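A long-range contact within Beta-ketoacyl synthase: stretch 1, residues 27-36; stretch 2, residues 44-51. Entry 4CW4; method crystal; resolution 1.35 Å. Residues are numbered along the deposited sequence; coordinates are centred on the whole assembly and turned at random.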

# COMPACT_ATOMS: atom_id res chain seq x y z
N HIS A 27 -6.05 26.97 -8.38
CA HIS A 27 -7.29 27.04 -7.63
C HIS A 27 -8.54 26.97 -8.51
O HIS A 27 -9.60 27.39 -8.08
CB HIS A 27 -7.34 28.30 -6.77
CG HIS A 27 -6.13 28.47 -5.92
ND1 HIS A 27 -5.92 27.71 -4.79
CD2 HIS A 27 -5.06 29.28 -6.04
CE1 HIS A 27 -4.76 28.05 -4.26
NE2 HIS A 27 -4.23 29.01 -4.98
N HIS A 28 -8.44 26.43 -9.72
CA HIS A 28 -9.65 26.30 -10.55
C HIS A 28 -10.72 25.40 -9.96
O HIS A 28 -11.89 25.76 -9.97
CB HIS A 28 -9.30 25.86 -11.96
CG HIS A 28 -8.61 26.92 -12.74
ND1 HIS A 28 -9.27 28.03 -13.23
CD2 HIS A 28 -7.31 27.07 -13.08
CE1 HIS A 28 -8.40 28.81 -13.85
NE2 HIS A 28 -7.21 28.25 -13.77
N GLY A 29 -10.34 24.25 -9.40
CA GLY A 29 -11.31 23.36 -8.78
C GLY A 29 -11.99 24.02 -7.60
O GLY A 29 -13.20 23.93 -7.43
N PHE A 30 -11.20 24.70 -6.78
CA PHE A 30 -11.73 25.47 -5.67
C PHE A 30 -12.74 26.48 -6.17
O PHE A 30 -13.84 26.60 -5.62
CB PHE A 30 -10.59 26.17 -4.93
CG PHE A 30 -11.05 27.08 -3.83
CD1 PHE A 30 -11.36 26.57 -2.58
CD2 PHE A 30 -11.20 28.43 -4.03
CE1 PHE A 30 -11.77 27.41 -1.56
CE2 PHE A 30 -11.64 29.26 -3.02
CZ PHE A 30 -11.95 28.75 -1.79
N ARG A 31 -12.38 27.18 -7.22
CA ARG A 31 -13.28 28.19 -7.75
C ARG A 31 -14.59 27.58 -8.22
O ARG A 31 -15.64 28.18 -8.04
CB ARG A 31 -12.63 28.98 -8.87
CG ARG A 31 -11.64 30.02 -8.40
CD ARG A 31 -11.15 30.80 -9.60
NE ARG A 31 -9.85 30.34 -10.01
CZ ARG A 31 -9.19 30.82 -11.07
NH1 ARG A 31 -9.78 31.63 -11.94
NH2 ARG A 31 -7.96 30.41 -11.30
N ARG A 32 -14.55 26.41 -8.84
CA ARG A 32 -15.81 25.75 -9.21
C ARG A 32 -16.66 25.49 -7.96
O ARG A 32 -17.89 25.65 -8.00
CB ARG A 32 -15.55 24.43 -9.95
CG ARG A 32 -16.78 23.50 -10.05
CD ARG A 32 -17.86 24.10 -10.91
NE ARG A 32 -19.07 23.28 -10.95
CZ ARG A 32 -20.14 23.45 -10.18
NH1 ARG A 32 -20.16 24.40 -9.26
NH2 ARG A 32 -21.20 22.66 -10.32
N MET A 33 -16.02 25.07 -6.87
CA MET A 33 -16.78 24.78 -5.67
C MET A 33 -17.43 26.03 -5.08
O MET A 33 -18.55 25.95 -4.57
CB MET A 33 -15.91 24.04 -4.66
CG MET A 33 -15.50 22.68 -5.17
SD MET A 33 -14.64 21.62 -3.99
CE MET A 33 -12.93 22.09 -4.29
N VAL A 34 -16.77 27.19 -5.18
CA VAL A 34 -17.35 28.44 -4.67
C VAL A 34 -17.69 29.40 -5.79
O VAL A 34 -17.58 30.62 -5.64
CB VAL A 34 -16.44 29.10 -3.62
CG1 VAL A 34 -16.26 28.17 -2.42
CG2 VAL A 34 -15.09 29.48 -4.22
N ILE A 35 -18.17 28.86 -6.90
CA ILE A 35 -18.21 29.61 -8.15
C ILE A 35 -19.08 30.86 -8.06
O ILE A 35 -18.72 31.92 -8.59
CB ILE A 35 -18.63 28.69 -9.31
CG1 ILE A 35 -18.32 29.34 -10.67
CG2 ILE A 35 -20.10 28.28 -9.20
CD1 ILE A 35 -16.87 29.29 -11.07
N GLU A 36 -20.17 30.76 -7.33
CA GLU A 36 -21.10 31.88 -7.24
C GLU A 36 -20.57 33.00 -6.35
O GLU A 36 -21.05 34.13 -6.39
CB GLU A 36 -22.46 31.38 -6.74
CG GLU A 36 -22.43 30.90 -5.31
CD GLU A 36 -22.19 29.39 -5.15
OE1 GLU A 36 -21.53 28.71 -5.98
OE2 GLU A 36 -22.71 28.87 -4.14
N GLN A 44 -15.54 33.50 -14.70
CA GLN A 44 -15.64 33.30 -16.14
C GLN A 44 -14.38 32.62 -16.67
O GLN A 44 -14.44 31.81 -17.59
CB GLN A 44 -15.91 34.63 -16.84
CG GLN A 44 -17.33 35.12 -16.57
CD GLN A 44 -17.54 36.61 -16.82
OE1 GLN A 44 -16.65 37.35 -17.26
NE2 GLN A 44 -18.74 37.07 -16.51
N GLU A 45 -13.23 32.93 -16.08
CA GLU A 45 -12.00 32.26 -16.48
C GLU A 45 -12.07 30.76 -16.18
O GLU A 45 -11.73 29.92 -17.01
CB GLU A 45 -10.81 32.86 -15.73
CG GLU A 45 -9.49 32.27 -16.18
CD GLU A 45 -8.32 32.80 -15.39
OE1 GLU A 45 -8.29 32.63 -14.14
OE2 GLU A 45 -7.42 33.39 -16.03
N THR A 46 -12.50 30.41 -14.97
CA THR A 46 -12.63 29.00 -14.61
C THR A 46 -13.66 28.28 -15.47
O THR A 46 -13.41 27.17 -15.91
CB THR A 46 -12.95 28.86 -13.13
OG1 THR A 46 -11.83 29.30 -12.36
CG2 THR A 46 -13.27 27.41 -12.77
N LEU A 47 -14.80 28.91 -15.69
CA LEU A 47 -15.82 28.34 -16.58
C LEU A 47 -15.32 28.13 -18.01
O LEU A 47 -15.60 27.09 -18.61
CB LEU A 47 -17.11 29.18 -16.59
CG LEU A 47 -17.93 29.21 -15.29
CD1 LEU A 47 -19.16 30.13 -15.44
CD2 LEU A 47 -18.36 27.82 -14.85
N ALA A 48 -14.59 29.10 -18.55
CA ALA A 48 -14.01 28.92 -19.86
C ALA A 48 -13.06 27.72 -19.88
O ALA A 48 -13.09 26.91 -20.81
CB ALA A 48 -13.28 30.18 -20.28
N GLY A 49 -12.23 27.59 -18.86
CA GLY A 49 -11.33 26.45 -18.77
C GLY A 49 -12.04 25.11 -18.69
O GLY A 49 -11.65 24.15 -19.35
N LEU A 50 -13.11 25.06 -17.90
CA LEU A 50 -13.95 23.87 -17.82
C LEU A 50 -14.59 23.58 -19.17
O LEU A 50 -14.63 22.44 -19.60
CB LEU A 50 -15.04 24.04 -16.76
CG LEU A 50 -14.56 23.79 -15.33
CD1 LEU A 50 -15.57 24.31 -14.31
CD2 LEU A 50 -14.30 22.31 -15.11
N ALA A 51 -15.12 24.62 -19.82
CA ALA A 51 -15.75 24.43 -21.12
C ALA A 51 -14.78 23.79 -22.13
O ALA A 51 -15.18 22.95 -22.93
CB ALA A 51 -16.30 25.76 -21.65
O HOH W 1 -6.08 31.55 -13.01

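The short helix 28-33 packs across helix 44-51 at an angle of 109° between their N-to-C directions, with 9.6 Å between the axes at closest approach. The contact centres on Thr 46, whose CA-to-CB bond points toward stretch 1; the distance from His 28 CA to Thr 46 CA is 5.7 Å.

His 27 occupies the N-cap position and takes no part in the contact. At His 28 the CA-to-CB bond runs sideways, but the end of the side chain, in the m rotamer, comes nearer to the second helix. There His 28 ND1 and Thr 46 OG1 form a hydrogen bond of 3.0 Å, with the hydroxyl close to the ring plane, as the in-plane lone pair or proton of an imidazole nitrogen requires. His 28 NE2 is hydrogen-bonded elsewhere in the structure.

Gly 29 and Phe 30 make no contact, and the next turn presents Arg 31, whose CA-to-CB bond points toward the second helix. Arg 31 NH1 donates to Glu 45 OE1 at 2.8 Å with a nearly linear N-H...O angle of 178°, forming a salt bridge at the edge of the guanidinium. Water 1 reinforces the pair, accepting from Arg 31 NH2 at 2.8 Å and donating to Glu 45 OE1 at 2.7 Å. Thr 46 OG1 lies 3.1 Å from Arg 31 NH1, yet it sits over a face of the guanidinium, where the N-H bonds do not point, and no hydrogen bond forms.

Beyond this polar cluster the contact becomes apolar. The aliphatic part of Arg 32 packs against Leu 50 (Arg 32 CD to Leu 50 CD1, 4.1 Å), while its NE and NH2 find partners elsewhere in the structure. At Ile 35 the CA-to-CB bond points toward helix 44-51, and Ile 35 CD1 lies 4.3 Å from Leu 47 CD2 and 4.4 Å from Thr 46 CG2.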